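Local coordinates for protein citrinin polyketide synthase (Monascus purpureus, PDB 5MPT) that builds the polyketide precursor of the mycotoxin citrinin, the part modelled here being its C-methylating methyltransferase domain, at residues His280-Thr285 / His302-Pro307. Numbering follows the deposited sequence.
Sequences HIILAT and HRILRP. With SAH (S-adenosyl-L-homocysteine), chain B.
His280 and Arg306 mark the closest approach of the two backbones, their CA atoms 5.7 Å apart, where the end of helix 294-304 passes through Leu305 into a short extended run beside the start of strand 279-285. Here the two side chains lie alongside each other, pointing the same way. Arg306 CD sits 3.5 Å from the centroid of the His280 ring and almost on its normal, a CH-pi contact over the face. The bend at chi3 (51°) turns NE over the rim of that face, and the guanidinium plane ends up tilted 23° from the ring. NE and His280 NE2 are close but badly angled for a bond; His280 NE2 is instead hydrogen-bonded to Ser10 O, and the guanidinium is engaged through NH2 in a salt bridge with Asp308. His280 ND1, in turn, is tied to the backbone N of Arg209. Deeper in, the contact is apolar. Ile282 CD1 reaches Leu305 CD2 at 3.6 Å and Ile304 CG2 at 3.8 Å, with Met213 of the adjacent strand also touching both isoleucines. At the far end of the strand, Thr285 O accepts a hydrogen bond of 2.9 Å from the amino N of S-adenosyl-L-homocysteine. This is the beta-alpha-beta crossover of a Rossmann-like methyltransferase: helix 294-304 packs on the sheet as the chain returns to parallel strand 309-316, and the C-terminal end of strand 279-285, at Thr285, lines the cofactor pocket.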
loop_
_atom_site.group_PDB
_atom_site.type_symbol
_atom_site.label_atom_id
_atom_site.label_comp_id
_atom_site.label_asym_id
_atom_site.label_seq_id
_atom_site.Cartn_x
_atom_site.Cartn_y
_atom_site.Cartn_z
ATOM N N HIS A 280 -6.583 21.977 -2.299
ATOM C CA HIS A 280 -5.743 22.240 -1.125
ATOM C C HIS A 280 -4.927 21.027 -0.721
ATOM O O HIS A 280 -3.762 21.161 -0.324
ATOM C CB HIS A 280 -6.597 22.642 0.083
ATOM C CG HIS A 280 -7.288 23.953 -0.087
ATOM N ND1 HIS A 280 -8.563 24.053 -0.599
ATOM C CD2 HIS A 280 -6.889 25.214 0.194
ATOM C CE1 HIS A 280 -8.920 25.326 -0.626
ATOM N NE2 HIS A 280 -7.917 26.046 -0.163
ATOM N N ILE A 281 -5.518 19.844 -0.837
ATOM C CA ILE A 281 -4.969 18.598 -0.313
ATOM C C ILE A 281 -5.203 17.493 -1.316
ATOM O O ILE A 281 -6.333 17.286 -1.776
ATOM C CB ILE A 281 -5.625 18.221 1.029
ATOM C CG1 ILE A 281 -5.506 19.364 2.008
ATOM C CG2 ILE A 281 -5.028 16.952 1.580
ATOM C CD1 ILE A 281 -6.285 19.094 3.300
ATOM N N ILE A 282 -4.143 16.769 -1.651
ATOM C CA ILE A 282 -4.274 15.506 -2.353
ATOM C C ILE A 282 -3.836 14.389 -1.418
ATOM O O ILE A 282 -2.714 14.396 -0.903
ATOM C CB ILE A 282 -3.486 15.489 -3.664
ATOM C CG1 ILE A 282 -4.187 16.450 -4.611
ATOM C CG2 ILE A 282 -3.443 14.061 -4.282
ATOM C CD1 ILE A 282 -3.463 16.722 -5.848
ATOM N N LEU A 283 -4.761 13.483 -1.170
ATOM C CA LEU A 283 -4.550 12.241 -0.438
ATOM C C LEU A 283 -4.287 11.112 -1.423
ATOM O O LEU A 283 -4.962 11.037 -2.443
ATOM C CB LEU A 283 -5.789 11.926 0.399
ATOM C CG LEU A 283 -6.165 12.932 1.489
ATOM C CD1 LEU A 283 -7.357 12.431 2.290
ATOM C CD2 LEU A 283 -4.994 13.227 2.399
ATOM N N ALA A 284 -3.329 10.215 -1.109
ATOM C CA ALA A 284 -2.957 9.154 -2.056
ATOM C C ALA A 284 -2.345 8.015 -1.244
ATOM O O ALA A 284 -1.168 8.081 -0.866
ATOM C CB ALA A 284 -1.995 9.668 -3.119
ATOM N N THR A 285 -3.133 6.971 -1.019
ATOM C CA THR A 285 -2.718 5.843 -0.193
ATOM C C THR A 285 -2.362 4.684 -1.102
ATOM O O THR A 285 -3.249 4.076 -1.709
ATOM C CB THR A 285 -3.827 5.460 0.780
ATOM O OG1 THR A 285 -4.054 6.556 1.669
ATOM C CG2 THR A 285 -3.502 4.157 1.539
ATOM N N HIS A 302 1.382 17.736 -8.577
ATOM C CA HIS A 302 1.765 19.100 -8.231
ATOM C C HIS A 302 0.892 20.123 -8.939
ATOM O O HIS A 302 0.467 21.113 -8.342
ATOM C CB HIS A 302 3.232 19.343 -8.580
ATOM C CG HIS A 302 3.778 20.605 -8.010
ATOM N ND1 HIS A 302 3.749 21.804 -8.688
ATOM C CD2 HIS A 302 4.370 20.860 -6.824
ATOM C CE1 HIS A 302 4.296 22.745 -7.935
ATOM N NE2 HIS A 302 4.666 22.202 -6.785
ATOM N N ARG A 303 0.596 19.890 -10.214
ATOM C CA ARG A 303 -0.109 20.890 -11.007
ATOM C C ARG A 303 -1.566 21.006 -10.590
ATOM O O ARG A 303 -2.181 22.052 -10.793
ATOM C CB ARG A 303 0.019 20.511 -12.489
ATOM C CG ARG A 303 -0.568 21.533 -13.493
ATOM C CD ARG A 303 0.007 22.943 -13.334
ATOM N NE ARG A 303 1.451 22.997 -13.584
ATOM C CZ ARG A 303 2.033 23.647 -14.589
ATOM N NH1 ARG A 303 1.315 24.335 -15.469
ATOM N NH2 ARG A 303 3.354 23.615 -14.707
ATOM N N ILE A 304 -2.116 19.953 -9.989
ATOM C CA ILE A 304 -3.483 19.970 -9.480
ATOM C C ILE A 304 -3.569 20.690 -8.139
ATOM O O ILE A 304 -4.654 21.138 -7.752
ATOM C CB ILE A 304 -3.989 18.519 -9.381
ATOM C CG1 ILE A 304 -4.073 17.906 -10.795
ATOM C CG2 ILE A 304 -5.352 18.423 -8.728
ATOM C CD1 ILE A 304 -4.208 16.378 -10.806
ATOM N N LEU A 305 -2.448 20.857 -7.454
ATOM C CA LEU A 305 -2.455 21.529 -6.158
ATOM C C LEU A 305 -2.490 23.028 -6.343
ATOM O O LEU A 305 -1.803 23.585 -7.210
ATOM C CB LEU A 305 -1.220 21.182 -5.333
ATOM C CG LEU A 305 -1.174 19.743 -4.820
ATOM C CD1 LEU A 305 0.132 19.435 -4.114
ATOM C CD2 LEU A 305 -2.339 19.475 -3.877
ATOM N N ARG A 306 -3.293 23.681 -5.511
ATOM C CA ARG A 306 -3.113 25.104 -5.289
ATOM C C ARG A 306 -1.694 25.368 -4.779
ATOM O O ARG A 306 -1.085 24.495 -4.153
ATOM C CB ARG A 306 -4.119 25.611 -4.262
ATOM C CG ARG A 306 -5.576 25.466 -4.645
ATOM C CD ARG A 306 -6.439 25.550 -3.410
ATOM N NE ARG A 306 -6.122 26.731 -2.599
ATOM C CZ ARG A 306 -6.757 27.906 -2.702
ATOM N NH1 ARG A 306 -7.762 28.020 -3.537
ATOM N NH2 ARG A 306 -6.427 28.949 -1.928
ATOM N N PRO A 307 -1.158 26.575 -5.009
ATOM C CA PRO A 307 0.173 26.921 -4.476
ATOM C C PRO A 307 0.284 26.770 -2.978
ATOM O O PRO A 307 1.384 26.512 -2.476
ATOM C CB PRO A 307 0.335 28.398 -4.884
ATOM C CG PRO A 307 -0.485 28.542 -6.040
ATOM C CD PRO A 307 -1.660 27.626 -5.903
HETATM N N SAH B . -6.124 3.426 -1.616
HETATM C CA SAH B . -6.441 2.003 -1.937
HETATM C CB SAH B . -5.407 0.948 -1.560
HETATM C CG SAH B . -4.186 0.899 -2.461
HETATM S SD SAH B . -4.655 -0.082 -3.928
HETATM C C SAH B . -7.769 1.647 -1.211
HETATM O O SAH B . -8.428 0.698 -1.841
HETATM O OXT SAH B . -8.133 2.147 -0.176
HETATM C "C5'" SAH B . -4.085 0.958 -5.298
HETATM C "C4'" SAH B . -5.266 1.711 -5.874
HETATM O "O4'" SAH B . -4.703 2.605 -6.859
HETATM C "C3'" SAH B . -6.305 0.848 -6.603
HETATM O "O3'" SAH B . -7.590 1.316 -6.204
HETATM C "C2'" SAH B . -6.018 1.122 -8.090
HETATM O "O2'" SAH B . -7.193 1.066 -8.895
HETATM C "C1'" SAH B . -5.486 2.549 -8.025
HETATM N N9 SAH B . -4.648 2.970 -9.142
HETATM C C8 SAH B . -3.686 2.250 -9.798
HETATM N N7 SAH B . -3.130 2.885 -10.801
HETATM C C5 SAH B . -3.778 4.113 -10.811
HETATM C C6 SAH B . -3.654 5.248 -11.636
HETATM N N6 SAH B . -2.826 5.325 -12.685
HETATM N N1 SAH B . -4.447 6.302 -11.367
HETATM C C2 SAH B . -5.304 6.228 -10.343
HETATM N N3 SAH B . -5.509 5.221 -9.493
HETATM C C4 SAH B . -4.710 4.181 -9.787
#